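Local coordinates for protein transaminase (Arthrobacter sp., PDB 5G2P) that probably transfers amino groups between amines and carbonyl compounds, using pyridoxal-5'-phosphate as cofactor, as an S-selective omega-transaminase, at residues Gln69-Ala74 with Met338-Ala343; Asn137-Val142 with Pro228-Ala233; Arg160-Arg165 with Asn407-Met412; Trp266-Val271 with Phe282-Tyr287. All coordinates share one frame; numbering follows the deposited sequence.

Contacts 2 and 4 share the large mixed sheet of the cofactor-binding part of the fold. Strands 231-236 and 265-269 are neighbours in it, and Ala233 CB packs 3.8 Å from Ile267 CD1, although the contact centres lie about 20 Å apart. Contact 4 reaches the cofactor through Asp269 and Val271, while the side chain of Phe164 in contact 3 stays about 9 Å from a PLP and that of Val141 in contact 2 about 13 Å. Contact 1, a helix pair, touches none of the others; its nearest atoms are about 10 Å from those of contact 4. Glu229 of contact 2 makes a salt bridge with Arg162 of contact 3 in another subunit.

Contact 1 of 4, residues Gln69-Ala74 with Met338-Ala343; sequences QKVNAA and MAAVCA
Val71 puts CG1 opposite its own backbone N (chi1 174°), which leaves CG2 opposite its carbonyl carbon, and the two methyls spread over different residues of the facing helix: CG1 goes to Ala340, CG2 to Ala343. This is a close helix-helix packing in a class-III aminotransferase, with helix 69-78 and helix 335-350 running roughly antiparallel, 149° between their directions. The segment axes come within 8.6 Å, a spacing made possible by the alanines that meet between them.

The contact is apolar, and no hydrogen bond crosses it. Val71 CG1 sits 4.5 Å from Ala340 CB and 4.2 Å from Ala340 O, so it touches backbone as well as methyl. Its CG2 approaches Ala343 CB to 4.1 Å. That same Ala343 methyl also lies against the main chain, 4.0 Å from Val71 CA, so it fills the groove between Val71 and Ala74. One turn back along its helix, Ala339 CB faces the carbonyl of Ala74, 4.3 Å from its O.

Around the pair, Ser304 touches both Val71 and Ala340, and Tyr93 of helix 92-105 packs on Ala339. On another side of helix 69-78, Asn72 ND2 is hydrogen-bonded to Tyr82 O of the second subunit.

The tightest point is methyl on methyl: Ala74 CB and Ala343 CB, each directed at the opposite helix, stand only 3.5 Å apart.

Contact 2 of 4, residues Asn137-Val142 with Pro228-Ala233; sequences NRPLVV and PEQVAA
Three backbone hydrogen bonds join Leu140-Val142 to Gln230-Ala233 as parallel neighbours in the large sheet: Leu140 N to Gln230 O (2.9 Å), Ala232 N to Leu140 O (2.8 Å) and Val142 N to Ala233 O (2.8 Å). The register slips by one between the bridges Leu140-Val231 and Val141-Ala233, a beta bulge. Ala232, with helical backbone angles, is the extra residue.

A fourth bond comes from a side chain. Arg138, extended from CG to NE, runs past Glu229 O and delivers NH1 to Val231 O at 2.9 Å, with the acceptor in the guanidinium plane and an N-H...O angle of 158°. Gly263 O takes a second bond from the same NH1. An alanine here would remove the guanidinium and is likely to leave the carbonyls of Val231 and Gly263 without this shared donor.

Apolar contacts fill both faces. Val142 CG2 meets Val231 CG1 at 3.9 Å on one, where both also touch Ile223 of helix 214-226; Val141 CG2 lies 4.3 Å from Ala233 CB on the other.

Ala233 N at the bulge and Arg138 O before the strand are buried without a partner in the model. NH1 of Arg138, serving two carbonyls, ties strand 231-236 to Gly263.

Contact 3 of 4, residues Arg160-Arg165 with Asn407-Met412; sequences RLRSFR and NFRHGM
Arg162 NH1 donates to Asn407 O at 2.8 Å, with an N-H...O angle of 159° and the acceptor in the plane of the guanidinium. The Arg409 side chain crosses that of Arg162 at about a right angle, its CD 3.5 Å above the centre of one face of the guanidinium. Arg162 reaches this place by setting CG between its backbone N and carbonyl carbon (chi1 63°) and bending at chi3.

Next to it, Ser163 OG touches Phe408 CE1 at 3.4 Å. At the far end the edge of the His410 ring meets the face of Phe164 in an offset edge-to-face pair, planes at 84°, with His410 CE1 3.8 Å from Phe164 CE2.

Two waters bridge the segments, main chain to side chain. One accepts from Arg162 N (2.9 Å) and donates to Asn407 OD1; the other accepts from Ser163 OG (2.7 Å) and donates to Phe408 O (2.8 Å).

Further out, this loop-loop contact lies where three subunits meet. Glu229 of the third subunit makes a salt bridge with Arg162 NH2, while Glu326 of the second bridges to Arg409 NH2 and is hydrogen-bonded to His410 ND1. Asn407 OD1 also takes a bond from His146.

Of the two loops, 160-165, with a type I turn, links helix 153-157 to strand 168-169, whose Val169 touches Arg409 and His410, and 407-412 lies between strand 387-392 and helix 418-427.

Contact 4 of 4, residues Trp266-Val271 with Phe282-Tyr287; sequences WISDEV and FGYQHY. With PLP (pyridoxal-5'-phosphate), chain H.
Strand 265-269 of the large sheet ends at the cofactor, as in fold-type I PLP enzymes, and the residue just beyond it, Glu270, ties that end to the short 3-10 segment starting at Gly283. Its carboxylate takes two neighbouring backbone N-H groups on the syn sides of its oxygens: Gly283 N reaches OE1 at 2.8 Å and Tyr284 N reaches OE2 at 3.0 Å. A sharp bend at chi2 (-86°) turns the carboxylate to meet them. OE2 gains a second bond on its anti side from Ser268 OG at 2.9 Å, and OE1 another from Thr273 OG1.

Two aromatic rings turn their edges to this group. That of Tyr284 brings CD2 to 3.3 Å from Glu270 OE2, while its OH is bonded to Glu109; Phe282 likewise presents its ring edge to OE1. Apart from the carboxylate, Trp266 CH2 packs on Tyr284 CB at 3.9 Å.

Asp269 and Val271, on the other side of the strand end, hold PLP. Asp269 OD2 stands 2.8 Å from the pyridine N1, OD1 accepts from Val271 N in an Asx turn, and Val271 CG1 lies 3.6 Å from PLP C4.

A glutamine in place of Glu270 would exchange one acceptor oxygen for an NH2, and would probably leave Gly283 N or Tyr284 N facing a donor.

Four donors around a buried carboxylate, two of them at the start of a 3-10 segment, are consistent with a stabilised negative charge that fixes the chain beside the cofactor-binding Asp269.

Contact 1 of 4, residues Gln69-Ala74 with Met338-Ala343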
# COMPACT_ATOMS: atom_id res chain seq x y z
N GLN B 69 -38.01 15.31 24.58
CA GLN B 69 -38.87 16.46 24.30
C GLN B 69 -38.06 17.77 24.23
O GLN B 69 -38.30 18.62 23.40
CB GLN B 69 -39.96 16.55 25.38
CG GLN B 69 -41.11 17.47 25.05
CD GLN B 69 -42.00 17.75 26.26
OE1 GLN B 69 -43.21 17.47 26.24
NE2 GLN B 69 -41.41 18.31 27.33
N LYS B 70 -37.09 17.90 25.12
CA LYS B 70 -36.28 19.12 25.19
C LYS B 70 -35.34 19.19 24.00
O LYS B 70 -35.21 20.25 23.38
CB LYS B 70 -35.51 19.16 26.51
CG LYS B 70 -36.48 19.16 27.68
CD LYS B 70 -35.85 19.61 28.97
CE LYS B 70 -36.96 19.95 29.95
NZ LYS B 70 -36.50 19.59 31.31
N VAL B 71 -34.73 18.06 23.65
CA VAL B 71 -33.91 18.02 22.43
C VAL B 71 -34.75 18.32 21.18
O VAL B 71 -34.34 19.13 20.33
CB VAL B 71 -33.14 16.69 22.27
CG1 VAL B 71 -32.43 16.64 20.92
CG2 VAL B 71 -32.13 16.54 23.39
N ASN B 72 -35.90 17.67 21.06
CA ASN B 72 -36.71 17.93 19.89
C ASN B 72 -37.19 19.36 19.80
O ASN B 72 -37.22 19.93 18.70
CB ASN B 72 -37.84 16.92 19.72
CG ASN B 72 -37.33 15.56 19.26
OD1 ASN B 72 -36.13 15.30 19.29
ND2 ASN B 72 -38.24 14.68 18.85
N ALA B 73 -37.59 19.95 20.93
CA ALA B 73 -37.98 21.37 20.95
C ALA B 73 -36.81 22.29 20.51
O ALA B 73 -37.04 23.27 19.80
CB ALA B 73 -38.51 21.79 22.32
N ALA B 74 -35.59 21.99 20.94
CA ALA B 74 -34.41 22.79 20.56
C ALA B 74 -34.11 22.66 19.05
O ALA B 74 -33.70 23.64 18.41
CB ALA B 74 -33.19 22.39 21.39
N MET B 338 -25.78 20.86 15.37
CA MET B 338 -25.12 21.48 16.54
C MET B 338 -26.14 21.93 17.62
O MET B 338 -25.85 21.85 18.82
CB MET B 338 -24.20 22.63 16.10
CG MET B 338 -23.04 22.19 15.19
SD MET B 338 -21.89 21.10 16.06
CE MET B 338 -22.51 19.47 15.53
N ALA B 339 -27.32 22.38 17.19
CA ALA B 339 -28.35 22.75 18.16
C ALA B 339 -28.80 21.51 18.94
O ALA B 339 -29.08 21.60 20.16
CB ALA B 339 -29.55 23.38 17.48
N ALA B 340 -28.90 20.38 18.22
CA ALA B 340 -29.23 19.09 18.87
C ALA B 340 -28.17 18.66 19.88
O ALA B 340 -28.50 18.25 20.99
CB ALA B 340 -29.50 18.00 17.83
N VAL B 341 -26.90 18.75 19.48
CA VAL B 341 -25.77 18.47 20.37
C VAL B 341 -25.86 19.31 21.64
O VAL B 341 -25.84 18.77 22.73
CB VAL B 341 -24.40 18.66 19.68
CG1 VAL B 341 -23.26 18.65 20.70
CG2 VAL B 341 -24.22 17.56 18.62
N CYS B 342 -26.00 20.63 21.49
CA CYS B 342 -26.15 21.54 22.63
C CYS B 342 -27.24 21.09 23.60
O CYS B 342 -27.01 21.01 24.81
CB CYS B 342 -26.48 22.96 22.16
SG CYS B 342 -25.08 23.84 21.43
N ALA B 343 -28.44 20.85 23.08
CA ALA B 343 -29.56 20.47 23.92
C ALA B 343 -29.30 19.11 24.57
O ALA B 343 -29.52 18.96 25.77
CB ALA B 343 -30.87 20.47 23.12

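Contact 2 of 4, residues Asn137-Val142 with Pro228-Ala233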
# COMPACT_ATOMS: atom_id res chain seq x y z
N ASN B 137 4.05 13.86 12.10
CA ASN B 137 4.71 13.67 10.81
C ASN B 137 5.18 12.23 10.60
O ASN B 137 6.23 11.98 9.99
CB ASN B 137 5.83 14.70 10.56
CG ASN B 137 6.19 14.83 9.10
OD1 ASN B 137 5.32 14.85 8.23
ND2 ASN B 137 7.48 14.91 8.81
N ARG B 138 4.39 11.29 11.10
CA ARG B 138 4.71 9.85 11.02
C ARG B 138 3.55 9.07 10.40
O ARG B 138 2.40 9.45 10.61
CB ARG B 138 4.97 9.30 12.41
CG ARG B 138 6.12 10.01 13.12
CD ARG B 138 6.30 9.42 14.47
NE ARG B 138 7.16 10.22 15.31
CZ ARG B 138 7.04 10.26 16.62
NH1 ARG B 138 6.09 9.56 17.24
NH2 ARG B 138 7.87 11.02 17.33
N PRO B 139 3.85 7.97 9.69
CA PRO B 139 2.76 7.32 8.97
C PRO B 139 2.00 6.24 9.76
O PRO B 139 0.80 6.09 9.54
CB PRO B 139 3.47 6.69 7.77
CG PRO B 139 4.82 6.33 8.32
CD PRO B 139 5.17 7.50 9.23
N LEU B 140 2.65 5.49 10.65
CA LEU B 140 1.98 4.29 11.19
C LEU B 140 1.04 4.58 12.35
O LEU B 140 1.36 5.37 13.23
CB LEU B 140 3.00 3.21 11.61
CG LEU B 140 3.97 2.76 10.49
CD1 LEU B 140 4.91 1.65 10.95
CD2 LEU B 140 3.25 2.32 9.23
N VAL B 141 -0.10 3.89 12.38
CA VAL B 141 -0.95 3.97 13.58
C VAL B 141 -1.13 2.53 14.07
O VAL B 141 -1.26 1.60 13.26
CB VAL B 141 -2.32 4.63 13.28
CG1 VAL B 141 -3.30 4.44 14.43
CG2 VAL B 141 -2.16 6.13 12.93
N VAL B 142 -1.13 2.35 15.39
CA VAL B 142 -1.29 1.02 16.01
C VAL B 142 -2.75 0.88 16.46
O VAL B 142 -3.30 1.80 17.05
CB VAL B 142 -0.34 0.84 17.23
CG1 VAL B 142 -0.50 -0.56 17.86
CG2 VAL B 142 1.11 1.03 16.82
N PRO B 228 9.90 3.85 16.95
CA PRO B 228 8.93 4.83 17.46
C PRO B 228 8.81 6.06 16.54
O PRO B 228 7.73 6.65 16.44
CB PRO B 228 9.53 5.23 18.83
CG PRO B 228 10.36 4.06 19.23
CD PRO B 228 10.96 3.55 17.93
N GLU B 229 9.89 6.39 15.81
CA GLU B 229 9.89 7.52 14.88
C GLU B 229 8.99 7.29 13.66
O GLU B 229 8.74 8.19 12.87
CB GLU B 229 11.33 7.90 14.48
CG GLU B 229 11.93 7.18 13.27
CD GLU B 229 12.31 5.72 13.49
OE1 GLU B 229 12.15 5.18 14.61
OE2 GLU B 229 12.74 5.08 12.50
N GLN B 230 8.47 6.06 13.52
CA GLN B 230 7.57 5.71 12.42
C GLN B 230 6.11 5.73 12.85
O GLN B 230 5.20 5.65 12.02
CB GLN B 230 7.91 4.31 11.90
CG GLN B 230 9.35 4.17 11.39
CD GLN B 230 9.65 5.06 10.18
OE1 GLN B 230 8.76 5.34 9.37
NE2 GLN B 230 10.89 5.55 10.08
N VAL B 231 5.88 5.80 14.16
CA VAL B 231 4.57 5.54 14.75
C VAL B 231 3.93 6.81 15.28
O VAL B 231 4.44 7.43 16.23
CB VAL B 231 4.65 4.43 15.82
CG1 VAL B 231 3.30 4.26 16.51
CG2 VAL B 231 5.12 3.12 15.18
N ALA B 232 2.86 7.23 14.62
CA ALA B 232 2.12 8.43 15.03
C ALA B 232 1.36 8.25 16.30
O ALA B 232 1.37 9.14 17.16
CB ALA B 232 1.15 8.88 13.92
N ALA B 233 0.68 7.11 16.46
CA ALA B 233 -0.39 7.01 17.42
C ALA B 233 -0.78 5.57 17.70
O ALA B 233 -0.61 4.70 16.85
CB ALA B 233 -1.61 7.79 16.90

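Contact 3 of 4, residues Arg160-Arg165 with Asn407-Met412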
# COMPACT_ATOMS: atom_id res chain seq x y z
N ARG B 160 -10.22 -4.24 13.34
CA ARG B 160 -9.68 -5.58 13.23
C ARG B 160 -10.73 -6.62 13.64
O ARG B 160 -10.49 -7.43 14.51
CB ARG B 160 -8.35 -5.71 14.00
CG ARG B 160 -7.17 -4.87 13.47
CD ARG B 160 -6.72 -5.23 12.05
NE ARG B 160 -7.17 -6.58 11.73
CZ ARG B 160 -7.65 -6.96 10.55
NH1 ARG B 160 -7.74 -6.09 9.54
NH2 ARG B 160 -8.07 -8.23 10.40
N LEU B 161 -11.92 -6.54 13.05
CA LEU B 161 -12.96 -7.59 13.19
C LEU B 161 -13.35 -7.95 11.78
O LEU B 161 -13.93 -7.12 11.08
CB LEU B 161 -14.23 -7.06 13.90
CG LEU B 161 -14.27 -6.89 15.41
CD1 LEU B 161 -15.52 -6.11 15.79
CD2 LEU B 161 -14.22 -8.25 16.12
N ARG B 162 -13.01 -9.16 11.35
CA ARG B 162 -13.26 -9.57 9.96
C ARG B 162 -14.76 -9.75 9.66
O ARG B 162 -15.14 -9.90 8.49
CB ARG B 162 -12.49 -10.87 9.64
CG ARG B 162 -12.90 -12.09 10.48
CD ARG B 162 -11.87 -13.22 10.35
NE ARG B 162 -11.95 -13.91 9.05
CZ ARG B 162 -12.65 -15.03 8.84
NH1 ARG B 162 -13.35 -15.62 9.82
NH2 ARG B 162 -12.64 -15.56 7.64
N SER B 163 -15.61 -9.73 10.70
CA SER B 163 -17.08 -9.78 10.54
C SER B 163 -17.70 -8.40 10.32
O SER B 163 -18.92 -8.29 10.15
CB SER B 163 -17.75 -10.41 11.78
OG SER B 163 -17.28 -9.79 12.99
N PHE B 164 -16.89 -7.35 10.38
CA PHE B 164 -17.46 -5.99 10.29
C PHE B 164 -16.64 -5.08 9.36
O PHE B 164 -16.61 -3.88 9.55
CB PHE B 164 -17.61 -5.34 11.70
CG PHE B 164 -18.85 -5.78 12.43
CD1 PHE B 164 -20.07 -5.11 12.25
CD2 PHE B 164 -18.82 -6.90 13.28
CE1 PHE B 164 -21.22 -5.55 12.91
CE2 PHE B 164 -19.98 -7.34 13.94
CZ PHE B 164 -21.18 -6.67 13.75
N ARG B 165 -15.98 -5.66 8.35
CA ARG B 165 -15.15 -4.86 7.42
C ARG B 165 -15.82 -4.68 6.06
O ARG B 165 -15.15 -4.49 5.04
CB ARG B 165 -13.72 -5.42 7.29
CG ARG B 165 -12.82 -5.13 8.51
CD ARG B 165 -12.31 -3.69 8.48
NE ARG B 165 -11.58 -3.47 7.23
CZ ARG B 165 -10.26 -3.58 7.10
NH1 ARG B 165 -9.48 -3.83 8.16
NH2 ARG B 165 -9.71 -3.39 5.91
N ASN B 407 -13.57 -13.85 16.02
CA ASN B 407 -13.04 -13.97 14.65
C ASN B 407 -13.96 -14.71 13.69
O ASN B 407 -13.54 -15.13 12.60
CB ASN B 407 -11.66 -14.64 14.68
CG ASN B 407 -10.58 -13.73 15.24
OD1 ASN B 407 -10.66 -12.51 15.12
ND2 ASN B 407 -9.56 -14.32 15.88
N PHE B 408 -15.22 -14.86 14.08
CA PHE B 408 -16.25 -15.46 13.24
C PHE B 408 -16.59 -14.48 12.11
O PHE B 408 -16.10 -13.32 12.08
CB PHE B 408 -17.52 -15.77 14.06
CG PHE B 408 -18.49 -14.60 14.15
CD1 PHE B 408 -18.08 -13.32 14.58
CD2 PHE B 408 -19.83 -14.76 13.80
CE1 PHE B 408 -18.98 -12.26 14.65
CE2 PHE B 408 -20.73 -13.69 13.86
CZ PHE B 408 -20.30 -12.44 14.28
N ARG B 409 -17.40 -14.94 11.18
CA ARG B 409 -18.08 -14.03 10.27
C ARG B 409 -19.54 -14.46 10.16
O ARG B 409 -19.93 -15.52 10.71
CB ARG B 409 -17.40 -14.01 8.90
CG ARG B 409 -16.04 -13.34 8.93
CD ARG B 409 -15.44 -13.28 7.55
NE ARG B 409 -16.12 -12.29 6.70
CZ ARG B 409 -15.89 -12.12 5.40
NH1 ARG B 409 -15.00 -12.92 4.79
NH2 ARG B 409 -16.54 -11.16 4.72
N HIS B 410 -20.35 -13.65 9.47
CA HIS B 410 -21.81 -13.79 9.49
C HIS B 410 -22.37 -14.86 8.54
O HIS B 410 -23.59 -14.90 8.31
CB HIS B 410 -22.50 -12.44 9.24
CG HIS B 410 -22.33 -11.46 10.36
ND1 HIS B 410 -21.30 -10.54 10.40
CD2 HIS B 410 -23.08 -11.24 11.47
CE1 HIS B 410 -21.41 -9.81 11.50
NE2 HIS B 410 -22.48 -10.21 12.17
N GLY B 411 -21.50 -15.71 7.99
CA GLY B 411 -21.96 -16.79 7.12
C GLY B 411 -22.58 -17.90 7.95
O GLY B 411 -23.33 -18.72 7.43
N MET B 412 -22.25 -17.93 9.24
CA MET B 412 -22.78 -18.92 10.20
C MET B 412 -24.29 -18.83 10.28
O MET B 412 -24.88 -17.75 10.16
CB MET B 412 -22.27 -18.67 11.62
CG MET B 412 -20.80 -18.87 11.87
SD MET B 412 -20.60 -18.81 13.68
CE MET B 412 -21.36 -20.37 14.18
O HOH W 1 -11.32 -10.68 13.13
O HOH W 2 -14.99 -11.11 13.39

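Contact 4 of 4, residues Trp266-Val271 with Phe282-Tyr287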
# COMPACT_ATOMS: atom_id res chain seq x y z
N TRP B 266 -1.77 8.99 22.04
CA TRP B 266 -2.88 8.09 22.34
C TRP B 266 -4.22 8.72 21.97
O TRP B 266 -4.59 9.80 22.49
CB TRP B 266 -2.89 7.65 23.80
CG TRP B 266 -4.10 6.81 24.17
CD1 TRP B 266 -4.71 5.83 23.41
CD2 TRP B 266 -4.81 6.87 25.41
NE1 TRP B 266 -5.79 5.31 24.10
CE2 TRP B 266 -5.87 5.92 25.33
CE3 TRP B 266 -4.66 7.64 26.57
CZ2 TRP B 266 -6.79 5.73 26.37
CZ3 TRP B 266 -5.58 7.45 27.61
CH2 TRP B 266 -6.63 6.50 27.50
N ILE B 267 -4.93 8.02 21.09
CA ILE B 267 -6.28 8.41 20.68
C ILE B 267 -7.23 7.49 21.40
O ILE B 267 -7.20 6.28 21.19
CB ILE B 267 -6.51 8.20 19.17
CG1 ILE B 267 -5.55 9.07 18.34
CG2 ILE B 267 -7.98 8.50 18.80
CD1 ILE B 267 -5.37 8.54 16.92
N SER B 268 -8.08 8.06 22.27
CA SER B 268 -9.12 7.25 22.88
C SER B 268 -10.33 7.38 21.97
O SER B 268 -10.90 8.45 21.86
CB SER B 268 -9.51 7.76 24.28
OG SER B 268 -10.39 6.81 24.89
N ASP B 269 -10.74 6.28 21.34
CA ASP B 269 -11.92 6.32 20.50
C ASP B 269 -13.10 6.15 21.44
O ASP B 269 -13.44 5.03 21.83
CB ASP B 269 -11.87 5.22 19.43
CG ASP B 269 -13.12 5.20 18.56
OD1 ASP B 269 -14.05 6.00 18.79
OD2 ASP B 269 -13.17 4.38 17.64
N GLU B 270 -13.70 7.29 21.80
CA GLU B 270 -14.86 7.36 22.71
C GLU B 270 -16.20 7.45 21.99
O GLU B 270 -17.20 7.83 22.59
CB GLU B 270 -14.73 8.56 23.67
CG GLU B 270 -13.47 8.50 24.56
CD GLU B 270 -13.68 7.69 25.84
OE1 GLU B 270 -14.86 7.37 26.16
OE2 GLU B 270 -12.68 7.40 26.56
N VAL B 271 -16.26 7.08 20.73
CA VAL B 271 -17.54 7.12 19.99
C VAL B 271 -18.66 6.39 20.75
O VAL B 271 -19.75 6.94 20.90
CB VAL B 271 -17.38 6.61 18.52
CG1 VAL B 271 -18.75 6.38 17.86
CG2 VAL B 271 -16.61 7.66 17.70
N PHE B 282 -16.50 10.10 30.20
CA PHE B 282 -15.79 9.33 29.18
C PHE B 282 -15.20 8.08 29.77
O PHE B 282 -14.84 8.06 30.94
CB PHE B 282 -14.72 10.21 28.48
CG PHE B 282 -15.31 11.32 27.69
CD1 PHE B 282 -15.87 11.07 26.44
CD2 PHE B 282 -15.39 12.61 28.24
CE1 PHE B 282 -16.47 12.10 25.71
CE2 PHE B 282 -16.01 13.63 27.53
CZ PHE B 282 -16.56 13.37 26.27
N GLY B 283 -15.08 7.04 28.95
CA GLY B 283 -14.52 5.77 29.43
C GLY B 283 -13.13 5.92 30.04
O GLY B 283 -12.84 5.34 31.10
N TYR B 284 -12.26 6.73 29.42
CA TYR B 284 -10.88 6.87 29.95
C TYR B 284 -10.82 7.35 31.42
O TYR B 284 -9.81 7.15 32.11
CB TYR B 284 -10.00 7.74 29.02
CG TYR B 284 -10.28 9.23 29.04
CD1 TYR B 284 -9.73 10.05 30.02
CD2 TYR B 284 -11.10 9.82 28.07
CE1 TYR B 284 -10.00 11.43 30.05
CE2 TYR B 284 -11.36 11.19 28.09
CZ TYR B 284 -10.82 11.99 29.08
OH TYR B 284 -11.09 13.35 29.11
N GLN B 285 -11.90 8.00 31.88
CA GLN B 285 -11.90 8.69 33.17
C GLN B 285 -11.98 7.73 34.36
O GLN B 285 -11.77 8.13 35.50
CB GLN B 285 -13.02 9.73 33.22
CG GLN B 285 -12.73 10.90 32.30
CD GLN B 285 -13.87 11.91 32.23
OE1 GLN B 285 -15.05 11.55 32.33
NE2 GLN B 285 -13.51 13.19 32.09
N HIS B 286 -12.28 6.47 34.07
CA HIS B 286 -12.24 5.41 35.07
C HIS B 286 -10.81 5.07 35.44
O HIS B 286 -10.60 4.41 36.45
CB HIS B 286 -12.86 4.15 34.52
CG HIS B 286 -14.34 4.22 34.41
ND1 HIS B 286 -15.18 4.02 35.50
CD2 HIS B 286 -15.15 4.43 33.35
CE1 HIS B 286 -16.44 4.12 35.10
NE2 HIS B 286 -16.44 4.37 33.80
N TYR B 287 -9.84 5.54 34.65
CA TYR B 287 -8.46 5.01 34.71
C TYR B 287 -7.36 5.99 35.13
O TYR B 287 -6.20 5.62 35.15
CB TYR B 287 -8.08 4.32 33.38
CG TYR B 287 -9.03 3.16 33.08
CD1 TYR B 287 -8.93 1.96 33.79
CD2 TYR B 287 -10.08 3.29 32.16
CE1 TYR B 287 -9.80 0.92 33.57
CE2 TYR B 287 -10.98 2.25 31.95
CZ TYR B 287 -10.82 1.06 32.65
OH TYR B 287 -11.67 0.02 32.46
N1 PLP H . -15.78 3.91 16.81
C2 PLP H . -16.43 3.18 17.75
C2A PLP H . -15.76 2.75 19.04
C3 PLP H . -17.82 2.76 17.50
O3 PLP H . -18.57 2.04 18.39
C4 PLP H . -18.47 3.19 16.24
C4A PLP H . -19.95 2.80 16.15
C5 PLP H . -17.63 3.98 15.28
C6 PLP H . -16.31 4.29 15.62
C5A PLP H . -18.13 4.46 13.95
O4P PLP H . -19.13 5.46 14.10
P PLP H . -20.26 5.60 12.95
O1P PLP H . -21.10 6.72 13.45
O2P PLP H . -19.58 5.91 11.63
O3P PLP H . -21.04 4.27 12.88